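Local coordinates for acyl-CoA hydrolase (Bacillus cereus, PDB 1Y7U) that hydrolyses acyl-coenzyme A thioesters, probably those of long-chain fatty acids, and binds coenzyme A, at the interface of chains A and B. Residues are numbered along the deposited sequence; one frame, centred on the assembly and turned at random. Chains: chain A/B, Acyl-CoA hydrolase.

Contacts 1 and 2 show helix packing and strand pairing side by side in the dimer interface of a hotdog-fold thioesterase. Their C-alpha centres lie about 9 Å apart. Contact 1 sets the 39-58 helices of chains A and B against each other, with selenomethionines at the strand ends alongside; contact 2 joins A:Val70 and A:Phe72 to the B strand 62-67. B:Met67 belongs to both, its backbone serving contact 2 and its side chain contact 1. Contact 1 lies on the two-fold axis and maps onto itself, whereas contact 2 has a separate twin with the chains exchanged, within a deposited assembly of six copies.

Contact 1: the interface of chains A and B. Residues chain A 40-41, 43-44, 67; chain B 40, 43-44, 67.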
ATOM      1  N   GLY A  40      -3.048  12.369  10.084  1.00 16.75           N
ATOM      2  CA  GLY A  40      -2.995  10.940  10.324  1.00 17.81           C
ATOM      3  C   GLY A  40      -1.665  10.303   9.958  1.00 17.25           C
ATOM      4  O   GLY A  40      -1.125   9.495  10.713  1.00 16.10           O
ATOM      5  N   LYS A  41      -1.124  10.665   8.803  1.00 16.48           N
ATOM      6  CA  LYS A  41       0.140  10.088   8.394  1.00 19.57           C
ATOM      7  C   LYS A  41       1.179  10.250   9.493  1.00 20.76           C
ATOM      8  O   LYS A  41       1.844   9.285   9.864  1.00 21.78           O
ATOM      9  CB  LYS A  41       0.635  10.730   7.098  1.00 22.96           C
ATOM     10  CG  LYS A  41       1.941  10.125   6.565  1.00 22.67           C
ATOM     11  CD  LYS A  41       1.843   8.631   6.374  1.00 15.95           C
ATOM     12  CE  LYS A  41       3.128   8.087   5.790  1.00 19.14           C
ATOM     13  NZ  LYS A  41       3.074   6.609   5.653  1.00 20.36           N
ATOM     14  N   LEU A  43       0.685  10.880  12.754  1.00 22.82           N
ATOM     15  CA  LEU A  43       0.299  10.123  13.936  1.00 23.86           C
ATOM     16  C   LEU A  43       0.597   8.638  13.748  1.00 26.05           C
ATOM     17  O   LEU A  43       1.179   8.001  14.626  1.00 24.97           O
ATOM     18  CB  LEU A  43      -1.184  10.329  14.230  1.00 25.50           C
ATOM     19  CG  LEU A  43      -1.575  11.778  14.539  1.00 27.00           C
ATOM     20  CD1 LEU A  43      -3.085  11.924  14.592  1.00 25.01           C
ATOM     21  CD2 LEU A  43      -0.940  12.194  15.846  1.00 25.98           C
ATOM     22  N   SER A  44       0.215   8.076  12.606  1.00 28.48           N
ATOM     23  CA  SER A  44       0.475   6.662  12.370  1.00 30.62           C
ATOM     24  C   SER A  44       1.969   6.393  12.543  1.00 29.64           C
ATOM     25  O   SER A  44       2.380   5.422  13.187  1.00 27.93           O
ATOM     26  CB  SER A  44       0.046   6.262  10.963  1.00 36.42           C
ATOM     27  OG  SER A  44       0.252   4.875  10.752  1.00 53.00           O
HETATM   28  N   MSE A  67      -2.294   8.169  23.328  1.00 29.57           N
HETATM   29  CA  MSE A  67      -1.574   9.164  22.553  1.00 34.73           C
HETATM   30  C   MSE A  67      -1.817  10.484  23.270  1.00 34.39           C
HETATM   31  O   MSE A  67      -2.964  10.817  23.588  1.00 33.83           O
HETATM   32  CB  MSE A  67      -2.144   9.254  21.135  1.00 40.79           C
HETATM   33  CG  MSE A  67      -1.192   8.838  20.030  1.00 51.22           C
HETATM   34 SE   MSE A  67       0.260  10.066  19.673  1.00 62.02          SE
HETATM   35  CE  MSE A  67       0.947   9.230  18.074  1.00 55.69           C
TER
ATOM     36  N   GLY B  40      -1.598   3.556  15.905  1.00 17.56           N
ATOM     37  CA  GLY B  40      -1.362   4.409  14.756  1.00 18.90           C
ATOM     38  C   GLY B  40      -2.387   4.231  13.649  1.00 18.77           C
ATOM     39  O   GLY B  40      -2.862   5.213  13.072  1.00 16.53           O
ATOM     40  N   LEU B  43      -5.409   5.971  14.796  1.00 23.18           N
ATOM     41  CA  LEU B  43      -5.211   7.417  14.750  1.00 25.20           C
ATOM     42  C   LEU B  43      -5.361   7.943  13.321  1.00 27.17           C
ATOM     43  O   LEU B  43      -6.001   8.963  13.096  1.00 26.56           O
ATOM     44  CB  LEU B  43      -3.829   7.816  15.283  1.00 27.14           C
ATOM     45  CG  LEU B  43      -3.534   8.101  16.765  1.00 27.52           C
ATOM     46  CD1 LEU B  43      -4.799   8.483  17.495  1.00 23.73           C
ATOM     47  CD2 LEU B  43      -2.901   6.891  17.403  1.00 27.65           C
ATOM     48  N   SER B  44      -4.779   7.245  12.351  1.00 28.18           N
ATOM     49  CA  SER B  44      -4.866   7.682  10.962  1.00 30.92           C
ATOM     50  C   SER B  44      -6.277   7.705  10.425  1.00 29.95           C
ATOM     51  O   SER B  44      -6.669   8.642   9.738  1.00 31.69           O
ATOM     52  CB  SER B  44      -4.016   6.795  10.069  1.00 34.20           C
ATOM     53  OG  SER B  44      -2.653   7.112  10.236  1.00 45.88           O
HETATM   54  N   MSE B  67      -4.675  17.152  17.470  1.00 31.41           N
HETATM   55  CA  MSE B  67      -5.456  15.979  17.833  1.00 33.42           C
HETATM   56  C   MSE B  67      -5.533  15.937  19.346  1.00 33.79           C
HETATM   57  O   MSE B  67      -4.548  16.181  20.036  1.00 35.66           O
HETATM   58  CB  MSE B  67      -4.803  14.702  17.319  1.00 38.16           C
HETATM   59  CG  MSE B  67      -5.599  14.036  16.215  1.00 53.28           C
HETATM   60 SE   MSE B  67      -6.467  12.371  16.715  1.00 64.23          SE
HETATM   61  CE  MSE B  67      -7.769  13.080  17.931  1.00 61.10           C
TER
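The hydroxyl of B:Ser44 turns toward two backbone carbonyls, one from each chain of this hotdog-fold acyl-CoA hydrolase. Across the interface, its OG gives a weak hydrogen bond to the carbonyl O of A:Gly40 at 2.9 Å. Within its own helix it makes a longer, also weak bond, OG to B:Gly40 O at 3.4 Å, one turn back. With chi1 at -75°, OG stands opposite the carbonyl carbon and beside the backbone N, a position from which it can address both carbonyls. The same OG is also modelled too close to CB of A:Ser44, which makes its placement uncertain. In A:Ser44 the hydroxyl is swung instead to the position opposite the backbone N (chi1 -178°); as modelled, the two copies differ, but the hydroxyl rotamers are not secure at 2.80 Å resolution.

The motif is a pair of 39-58 helices, the central helices of two hotdog subunits, meeting near their N-terminal ends. Small residues let the backbones come close: A:Gly40 CA lies 3.8 Å from B:Ser44 CA, and the reciprocal pair, A:Ser44 CA and B:Gly40 CA, is equally near.

Beside this polar and glycine-lined stretch, the two Leu43 side chains, each burying 50 Å² against the partner, meet at their bases, CB against CB at 3.8 Å. Their branches then reach toward the selenomethionines at the ends of the opposing strands. B:Leu43 uses CD2, which touches CG of A:Met67 at 3.7 Å. A:Leu43 answers with CD1 against CG of B:Met67, again at 3.7 Å. In both pairs the side chains cross obliquely, methyl against methylene. B:Met67 is poorly ordered, and the approach of its selenium to CD1 of A:Leu43 is correspondingly uncertain.

Contact 2: the interface of chains A and B. Residues chain A 38-39, 70, 72; chain B 64-67.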
ATOM      1  N   PHE A  38      -1.368  14.653   5.771  1.00 29.96           N
ATOM      2  CA  PHE A  38      -2.593  14.489   6.521  1.00 28.51           C
ATOM      3  C   PHE A  38      -2.059  14.296   7.939  1.00 27.52           C
ATOM      4  O   PHE A  38      -1.002  13.694   8.127  1.00 27.91           O
ATOM      5  CB  PHE A  38      -3.334  13.232   6.094  1.00 29.88           C
ATOM      6  CG  PHE A  38      -4.003  13.344   4.766  1.00 35.49           C
ATOM      7  CD1 PHE A  38      -3.437  12.773   3.631  1.00 35.78           C
ATOM      8  CD2 PHE A  38      -5.223  14.000   4.646  1.00 35.88           C
ATOM      9  CE1 PHE A  38      -4.077  12.851   2.399  1.00 34.48           C
ATOM     10  CE2 PHE A  38      -5.866  14.082   3.415  1.00 36.77           C
ATOM     11  CZ  PHE A  38      -5.290  13.503   2.291  1.00 33.66           C
ATOM     12  N   GLY A  39      -2.766  14.811   8.934  1.00 24.09           N
ATOM     13  CA  GLY A  39      -2.296  14.647  10.294  1.00 22.09           C
ATOM     14  C   GLY A  39      -2.134  13.175  10.607  1.00 20.02           C
ATOM     15  O   GLY A  39      -1.198  12.772  11.295  1.00 20.66           O
ATOM     16  N   VAL A  70      -1.628  16.206  20.270  1.00 30.54           N
ATOM     17  CA  VAL A  70      -0.597  16.586  19.319  1.00 28.06           C
ATOM     18  C   VAL A  70      -0.943  17.860  18.567  1.00 29.45           C
ATOM     19  O   VAL A  70      -2.029  17.971  18.000  1.00 31.07           O
ATOM     20  CB  VAL A  70      -0.368  15.475  18.261  1.00 24.55           C
ATOM     21  CG1 VAL A  70       0.637  15.940  17.253  1.00 26.20           C
ATOM     22  CG2 VAL A  70       0.111  14.207  18.904  1.00 20.69           C
ATOM     23  N   PHE A  72       0.101  20.328  15.457  1.00 25.92           N
ATOM     24  CA  PHE A  72       0.901  20.366  14.249  1.00 25.69           C
ATOM     25  C   PHE A  72       1.394  21.792  14.055  1.00 27.56           C
ATOM     26  O   PHE A  72       0.752  22.622  13.416  1.00 28.44           O
ATOM     27  CB  PHE A  72       0.088  19.840  13.057  1.00 21.65           C
ATOM     28  CG  PHE A  72      -0.280  18.381  13.190  1.00 21.37           C
ATOM     29  CD1 PHE A  72      -1.571  17.998  13.564  1.00 19.34           C
ATOM     30  CD2 PHE A  72       0.702  17.386  13.054  1.00 19.15           C
ATOM     31  CE1 PHE A  72      -1.879  16.645  13.809  1.00 19.74           C
ATOM     32  CE2 PHE A  72       0.402  16.034  13.297  1.00 19.22           C
ATOM     33  CZ  PHE A  72      -0.885  15.662  13.675  1.00 17.57           C
TER
ATOM     34  N   THR B  64      -5.297  19.598   9.280  1.00 27.20           N
ATOM     35  CA  THR B  64      -5.480  19.218  10.678  1.00 25.48           C
ATOM     36  C   THR B  64      -4.539  20.018  11.563  1.00 24.44           C
ATOM     37  O   THR B  64      -3.333  20.025  11.360  1.00 25.58           O
ATOM     38  CB  THR B  64      -5.319  17.673  10.908  1.00 22.53           C
ATOM     39  OG1 THR B  64      -4.637  17.444  12.141  1.00 22.70           O
ATOM     40  CG2 THR B  64      -4.583  17.016   9.778  1.00 21.96           C
ATOM     41  N   ALA B  65      -5.111  20.721  12.532  1.00 24.37           N
ATOM     42  CA  ALA B  65      -4.336  21.578  13.421  1.00 24.56           C
ATOM     43  C   ALA B  65      -3.821  20.866  14.649  1.00 26.17           C
ATOM     44  O   ALA B  65      -2.684  21.089  15.065  1.00 24.94           O
ATOM     45  CB  ALA B  65      -5.172  22.779  13.842  1.00 21.51           C
ATOM     46  N   SER B  66      -4.658  20.016  15.239  1.00 26.68           N
ATOM     47  CA  SER B  66      -4.256  19.290  16.432  1.00 27.62           C
ATOM     48  C   SER B  66      -5.168  18.111  16.695  1.00 29.15           C
ATOM     49  O   SER B  66      -6.285  18.062  16.188  1.00 29.86           O
ATOM     50  CB  SER B  66      -4.262  20.228  17.645  1.00 27.86           C
ATOM     51  OG  SER B  66      -5.530  20.835  17.835  1.00 28.44           O
HETATM   52  N   MSE B  67      -4.675  17.152  17.470  1.00 31.41           N
HETATM   53  CA  MSE B  67      -5.456  15.979  17.833  1.00 33.42           C
HETATM   54  C   MSE B  67      -5.533  15.937  19.346  1.00 33.79           C
HETATM   55  O   MSE B  67      -4.548  16.181  20.036  1.00 35.66           O
HETATM   56  CB  MSE B  67      -4.803  14.702  17.319  1.00 38.16           C
HETATM   57  CG  MSE B  67      -5.599  14.036  16.215  1.00 53.28           C
HETATM   58 SE   MSE B  67      -6.467  12.371  16.715  1.00 64.23          SE
HETATM   59  CE  MSE B  67      -7.769  13.080  17.931  1.00 61.10           C
TER
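A:Val70 and B:Met67 pair through their backbones as an antiparallel beta bridge, a common way for hotdog subunits to join strands across a dimer. The amide N of A:Val70 donates to B:Met67 O at 2.9 Å, and B:Met67 N returns a bond to A:Val70 O at 2.8 Å. Farther along, A:Phe72 N donates to B:Ala65 O at 2.9 Å. These bonds tie the short A strand 70-71 and the residue after it to the B strand 62-67.

B:Thr64 and B:Ser66 are both coenzyme A-binding residues, and this pairing may therefore help to position a strand that serves the ligand. The other branch of B:Thr64 points toward the start of the A helix 39-58, but its methyl CG2 is modelled too close to the backbone N of A:Gly39 and its chi1 is far from staggered, so that this placement is doubtful.

The side chain of A:Phe72 follows the partner strand backward from the bond to B:Ala65. Its CB sits 3.6 Å from B:Ala65 O, the same carbonyl that receives the amide. CG then passes the carbonyl oxygen of B:Thr64. The CD1-CE1 side of the ring goes on to that residue's side chain: CD1 is near both the carbonyl O and the hydroxyl OG1, while CE1 approaches B:Thr64 OG1 at 3.3 Å. With chi1 at -65°, CG is opposite the carbonyl carbon of A:Phe72 and the ring is carried across B:Thr64 at a slant. Within chain A, CG1 of A:Val70 covers one face of the ring near its rim, 3.9 Å above the ring plane.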